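Local coordinates for CRISPR system Cmr subunit Cmr6 (Pyrococcus furiosus, PDB 4W8V), which is the C-terminal part of an RNA-binding RAMP-superfamily protein that, with Cmr1, caps the type III-B Cmr ribonucleoprotein complex of CRISPR defence against mobile genetic elements, at residues I15-V27 / V231-Y245. Residues are numbered along the deposited sequence; the frame is centred on the assembly and turned at random.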
loop_
_atom_site.group_PDB
_atom_site.type_symbol
_atom_site.label_atom_id
_atom_site.label_comp_id
_atom_site.label_asym_id
_atom_site.label_seq_id
_atom_site.Cartn_x
_atom_site.Cartn_y
_atom_site.Cartn_z
ATOM N N ILE A 15 -10.504 -0.651 12.644
ATOM C CA ILE A 15 -11.196 0.206 11.687
ATOM C C ILE A 15 -11.335 -0.546 10.370
ATOM O O ILE A 15 -10.341 -0.986 9.796
ATOM C CB ILE A 15 -10.457 1.538 11.442
ATOM C CG1 ILE A 15 -10.011 2.168 12.765
ATOM C CG2 ILE A 15 -11.337 2.489 10.645
ATOM C CD1 ILE A 15 -11.146 2.428 13.746
ATOM N N THR A 16 -12.564 -0.716 9.894
ATOM C CA THR A 16 -12.774 -1.436 8.649
ATOM C C THR A 16 -13.627 -0.684 7.643
ATOM O O THR A 16 -14.349 0.250 7.987
ATOM C CB THR A 16 -13.431 -2.797 8.895
ATOM O OG1 THR A 16 -14.844 -2.627 9.098
ATOM C CG2 THR A 16 -12.812 -3.490 10.096
ATOM N N GLY A 17 -13.526 -1.115 6.391
ATOM C CA GLY A 17 -14.388 -0.646 5.326
ATOM C C GLY A 17 -14.538 -1.691 4.237
ATOM O O GLY A 17 -13.751 -2.621 4.150
ATOM N N LYS A 18 -15.561 -1.538 3.408
ATOM C CA LYS A 18 -15.757 -2.414 2.262
ATOM C C LYS A 18 -15.311 -1.725 0.978
ATOM O O LYS A 18 -15.734 -0.612 0.692
ATOM C CB LYS A 18 -17.216 -2.835 2.143
ATOM C CG LYS A 18 -17.715 -3.711 3.266
ATOM C CD LYS A 18 -19.106 -4.212 2.944
ATOM C CE LYS A 18 -19.737 -4.946 4.109
ATOM N NZ LYS A 18 -21.186 -5.150 3.848
ATOM N N PHE A 19 -14.466 -2.399 0.204
ATOM C CA PHE A 19 -13.878 -1.809 -0.996
ATOM C C PHE A 19 -14.165 -2.674 -2.206
ATOM O O PHE A 19 -14.174 -3.894 -2.108
ATOM C CB PHE A 19 -12.366 -1.624 -0.820
ATOM C CG PHE A 19 -11.997 -0.568 0.193
ATOM C CD1 PHE A 19 -12.265 -0.753 1.547
ATOM C CD2 PHE A 19 -11.373 0.605 -0.209
ATOM C CE1 PHE A 19 -11.927 0.211 2.481
ATOM C CE2 PHE A 19 -11.033 1.582 0.716
ATOM C CZ PHE A 19 -11.299 1.388 2.063
ATOM N N LYS A 20 -14.432 -2.043 -3.343
ATOM C CA LYS A 20 -14.589 -2.792 -4.582
ATOM C C LYS A 20 -13.449 -2.439 -5.506
ATOM O O LYS A 20 -12.901 -1.347 -5.401
ATOM C CB LYS A 20 -15.930 -2.497 -5.254
ATOM C CG LYS A 20 -16.150 -1.037 -5.589
ATOM C CD LYS A 20 -17.554 -0.796 -6.126
ATOM C CE LYS A 20 -17.844 0.688 -6.324
ATOM N NZ LYS A 20 -17.140 1.242 -7.514
ATOM N N THR A 21 -13.080 -3.370 -6.387
ATOM C CA THR A 21 -12.047 -3.125 -7.387
ATOM C C THR A 21 -12.563 -2.130 -8.430
ATOM O O THR A 21 -13.471 -2.458 -9.194
ATOM C CB THR A 21 -11.615 -4.440 -8.081
ATOM O OG1 THR A 21 -12.779 -5.205 -8.421
ATOM C CG2 THR A 21 -10.726 -5.285 -7.154
ATOM N N GLN A 22 -12.024 -0.912 -8.445
ATOM C CA GLN A 22 -12.482 0.084 -9.410
ATOM C C GLN A 22 -12.003 -0.269 -10.824
ATOM O O GLN A 22 -12.738 -0.100 -11.799
ATOM C CB GLN A 22 -12.011 1.490 -9.031
ATOM C CG GLN A 22 -12.590 2.581 -9.946
ATOM C CD GLN A 22 -11.861 3.913 -9.855
ATOM O OE1 GLN A 22 -10.630 3.972 -9.897
ATOM N NE2 GLN A 22 -12.622 4.990 -9.731
ATOM N N SER A 23 -10.770 -0.757 -10.916
ATOM C CA SER A 23 -10.215 -1.305 -12.139
ATOM C C SER A 23 -9.823 -2.759 -11.864
ATOM O O SER A 23 -9.903 -3.219 -10.728
ATOM C CB SER A 23 -8.995 -0.480 -12.621
ATOM O OG SER A 23 -7.971 -0.427 -11.641
ATOM N N ARG A 24 -9.401 -3.493 -12.890
ATOM C CA ARG A 24 -9.036 -4.883 -12.678
ATOM C C ARG A 24 -7.829 -5.017 -11.768
ATOM O O ARG A 24 -6.907 -4.185 -11.765
ATOM C CB ARG A 24 -8.763 -5.578 -13.998
ATOM C CG ARG A 24 -9.976 -5.808 -14.819
ATOM C CD ARG A 24 -9.605 -6.192 -16.225
ATOM N NE ARG A 24 -10.745 -5.961 -17.097
ATOM C CZ ARG A 24 -11.550 -6.919 -17.527
ATOM N NH1 ARG A 24 -11.317 -8.179 -17.187
ATOM N NH2 ARG A 24 -12.576 -6.617 -18.306
ATOM N N LEU A 25 -7.843 -6.084 -10.986
ATOM C CA LEU A 25 -6.790 -6.314 -10.021
ATOM C C LEU A 25 -5.969 -7.538 -10.420
ATOM O O LEU A 25 -6.514 -8.615 -10.690
ATOM C CB LEU A 25 -7.397 -6.476 -8.631
ATOM C CG LEU A 25 -6.500 -6.782 -7.443
ATOM C CD1 LEU A 25 -5.511 -5.624 -7.128
ATOM C CD2 LEU A 25 -7.428 -7.072 -6.271
ATOM N N VAL A 26 -4.658 -7.340 -10.479
ATOM C CA VAL A 26 -3.715 -8.355 -10.927
ATOM C C VAL A 26 -2.867 -8.817 -9.745
ATOM O O VAL A 26 -2.092 -8.058 -9.179
ATOM C CB VAL A 26 -2.820 -7.811 -12.051
ATOM C CG1 VAL A 26 -1.933 -8.909 -12.620
ATOM C CG2 VAL A 26 -3.683 -7.185 -13.148
ATOM N N VAL A 27 -3.052 -10.070 -9.362
ATOM C CA VAL A 27 -2.492 -10.624 -8.129
ATOM C C VAL A 27 -1.615 -11.830 -8.430
ATOM O O VAL A 27 -2.030 -12.721 -9.151
ATOM C CB VAL A 27 -3.631 -11.063 -7.152
ATOM C CG1 VAL A 27 -3.045 -11.518 -5.840
ATOM C CG2 VAL A 27 -4.614 -9.925 -6.941
ATOM N N VAL A 231 -2.876 -1.535 -5.617
ATOM C CA VAL A 231 -2.160 -2.715 -5.151
ATOM C C VAL A 231 -2.146 -3.763 -6.247
ATOM O O VAL A 231 -2.831 -3.627 -7.271
ATOM C CB VAL A 231 -2.807 -3.327 -3.893
ATOM C CG1 VAL A 231 -2.390 -2.576 -2.637
ATOM C CG2 VAL A 231 -4.326 -3.363 -4.056
ATOM N N GLY A 232 -1.370 -4.818 -6.025
ATOM C CA GLY A 232 -1.203 -5.849 -7.028
ATOM C C GLY A 232 -0.174 -5.386 -8.036
ATOM O O GLY A 232 0.564 -4.429 -7.785
ATOM N N ALA A 233 -0.159 -6.039 -9.194
ATOM C CA ALA A 233 0.828 -5.771 -10.223
ATOM C C ALA A 233 0.269 -4.857 -11.313
ATOM O O ALA A 233 -0.954 -4.630 -11.391
ATOM C CB ALA A 233 1.300 -7.068 -10.835
ATOM N N LYS A 234 1.177 -4.322 -12.131
ATOM C CA LYS A 234 0.830 -3.433 -13.239
ATOM C C LYS A 234 0.016 -2.218 -12.798
ATOM O O LYS A 234 -0.823 -1.714 -13.541
ATOM C CB LYS A 234 0.063 -4.216 -14.311
ATOM C CG LYS A 234 0.897 -5.293 -14.966
ATOM C CD LYS A 234 0.265 -5.767 -16.266
ATOM C CE LYS A 234 -0.900 -6.712 -16.009
ATOM N NZ LYS A 234 -1.534 -7.208 -17.271
ATOM N N THR A 235 0.275 -1.730 -11.591
ATOM C CA THR A 235 -0.474 -0.589 -11.076
ATOM C C THR A 235 -0.196 0.687 -11.865
ATOM O O THR A 235 -1.058 1.571 -11.958
ATOM C CB THR A 235 -0.165 -0.335 -9.595
ATOM O OG1 THR A 235 1.241 -0.153 -9.431
ATOM C CG2 THR A 235 -0.623 -1.512 -8.728
ATOM N N SER A 236 0.993 0.779 -12.465
ATOM C CA SER A 236 1.342 1.971 -13.240
ATOM C C SER A 236 0.461 2.111 -14.483
ATOM O O SER A 236 0.250 3.215 -14.971
ATOM C CB SER A 236 2.830 1.963 -13.642
ATOM O OG SER A 236 3.097 1.045 -14.689
ATOM N N LEU A 237 -0.055 0.998 -14.995
ATOM C CA LEU A 237 -1.020 1.033 -16.091
ATOM C C LEU A 237 -2.469 1.275 -15.604
ATOM O O LEU A 237 -3.393 1.358 -16.406
ATOM C CB LEU A 237 -0.963 -0.269 -16.896
ATOM C CG LEU A 237 0.379 -0.778 -17.431
ATOM C CD1 LEU A 237 0.184 -2.134 -18.066
ATOM C CD2 LEU A 237 1.024 0.201 -18.446
ATOM N N GLY A 238 -2.662 1.394 -14.295
ATOM C CA GLY A 238 -3.958 1.776 -13.755
ATOM C C GLY A 238 -4.687 0.628 -13.076
ATOM O O GLY A 238 -5.785 0.795 -12.551
ATOM N N TYR A 239 -4.064 -0.545 -13.092
ATOM C CA TYR A 239 -4.634 -1.723 -12.468
ATOM C C TYR A 239 -4.613 -1.594 -10.953
ATOM O O TYR A 239 -3.823 -0.830 -10.408
ATOM C CB TYR A 239 -3.877 -2.973 -12.906
ATOM C CG TYR A 239 -4.149 -3.363 -14.343
ATOM C CD1 TYR A 239 -5.356 -3.957 -14.695
ATOM C CD2 TYR A 239 -3.207 -3.132 -15.348
ATOM C CE1 TYR A 239 -5.623 -4.317 -16.000
ATOM C CE2 TYR A 239 -3.463 -3.487 -16.667
ATOM C CZ TYR A 239 -4.674 -4.080 -16.983
ATOM O OH TYR A 239 -4.947 -4.428 -18.282
ATOM N N GLY A 240 -5.507 -2.312 -10.282
ATOM C CA GLY A 240 -5.442 -2.458 -8.841
ATOM C C GLY A 240 -5.947 -1.326 -7.963
ATOM O O GLY A 240 -5.592 -1.272 -6.789
ATOM N N ARG A 241 -6.772 -0.431 -8.499
ATOM C CA ARG A 241 -7.349 0.620 -7.680
ATOM C C ARG A 241 -8.611 0.113 -6.947
ATOM O O ARG A 241 -9.482 -0.491 -7.562
ATOM C CB ARG A 241 -7.724 1.839 -8.530
ATOM C CG ARG A 241 -6.592 2.513 -9.259
ATOM C CD ARG A 241 -5.359 2.668 -8.388
ATOM N NE ARG A 241 -4.393 3.602 -8.964
ATOM C CZ ARG A 241 -3.434 3.260 -9.815
ATOM N NH1 ARG A 241 -2.606 4.180 -10.272
ATOM N NH2 ARG A 241 -3.298 2.002 -10.207
ATOM N N LEU A 242 -8.718 0.375 -5.647
ATOM C CA LEU A 242 -9.925 -0.001 -4.889
ATOM C C LEU A 242 -10.567 1.220 -4.219
ATOM O O LEU A 242 -9.851 2.091 -3.713
ATOM C CB LEU A 242 -9.611 -1.069 -3.829
ATOM C CG LEU A 242 -9.385 -2.497 -4.331
ATOM C CD1 LEU A 242 -7.916 -2.792 -4.535
ATOM C CD2 LEU A 242 -10.019 -3.535 -3.375
ATOM N N VAL A 243 -11.905 1.286 -4.222
ATOM C CA VAL A 243 -12.610 2.391 -3.576
ATOM C C VAL A 243 -13.716 1.904 -2.628
ATOM O O VAL A 243 -14.379 0.908 -2.898
ATOM C CB VAL A 243 -13.220 3.368 -4.624
ATOM C CG1 VAL A 243 -12.134 3.909 -5.551
ATOM C CG2 VAL A 243 -14.333 2.702 -5.441
ATOM N N GLU A 244 -13.877 2.596 -1.503
ATOM C CA GLU A 244 -14.903 2.268 -0.510
ATOM C C GLU A 244 -16.310 2.379 -1.108
ATOM O O GLU A 244 -16.542 3.211 -1.980
ATOM C CB GLU A 244 -14.775 3.191 0.709
ATOM C CG GLU A 244 -15.377 2.643 2.000
ATOM C CD GLU A 244 -15.016 3.484 3.220
ATOM O OE1 GLU A 244 -14.367 4.541 3.043
ATOM O OE2 GLU A 244 -15.377 3.091 4.354
ATOM N N TYR A 245 -17.231 1.528 -0.652
ATOM C CA TYR A 245 -18.636 1.619 -1.052
ATOM C C TYR A 245 -19.577 1.383 0.124
ATOM O O TYR A 245 -19.123 1.042 1.217
ATOM C CB TYR A 245 -18.957 0.632 -2.179
ATOM C CG TYR A 245 -19.033 -0.827 -1.765
ATOM C CD1 TYR A 245 -17.888 -1.607 -1.710
ATOM C CD2 TYR A 245 -20.256 -1.433 -1.465
ATOM C CE1 TYR A 245 -17.942 -2.936 -1.347
ATOM C CE2 TYR A 245 -20.320 -2.769 -1.096
ATOM C CZ TYR A 245 -19.151 -3.517 -1.040
ATOM O OH TYR A 245 -19.174 -4.849 -0.682
HETATM O O HOH W 1 -17.160 0.697 3.611
HETATM O O HOH W 2 -3.183 -4.630 -9.734
#
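E244 places its CA and CB over one face of the F19 ring: E244 CB sits 4.2 Å from the ring centroid and 16° off the normal, a CH-pi contact. The carboxylate, 5° from parallel to the ring, lies beyond its rim rather than stacked on it, and OE1 forms a salt bridge with K223 of helix 212-228. Y245 meets K18 differently; the two side chains cross, Y245 CE1 lying 3.6 Å from K18 CB, while Y245 OH and K18 NZ both reach E153. Strand 242-244 pairs antiparallel with strand 13-21 as an outer strand of the four-stranded sheet of this RAMP-family chain; K20 N to V243 O (3.0 Å) and V243 N to K20 O (3.1 Å) define a hydrogen-bonded pair. Beyond the strands, with OG rotated between the backbone N and carbonyl carbon (chi1 58°), S23 donates to G238 O at 2.7 Å, in the carbonyl plane and on a lone pair. R241 presents its guanidinium edge to T235 O in the 234-238 turn, coplanar with it, NH2 to O 2.9 Å. V26 and Y239 cross, V26 CG2 coming obliquely to the ring (4.0 Å from Y239 CD1) while R24 O is at its edge; V26 CG1 approaches A233 CB, and L25 CD1 packs on G240 CA. One water, accepting from V26 N and donating to V231 O and A233 O, bridges the backbones here.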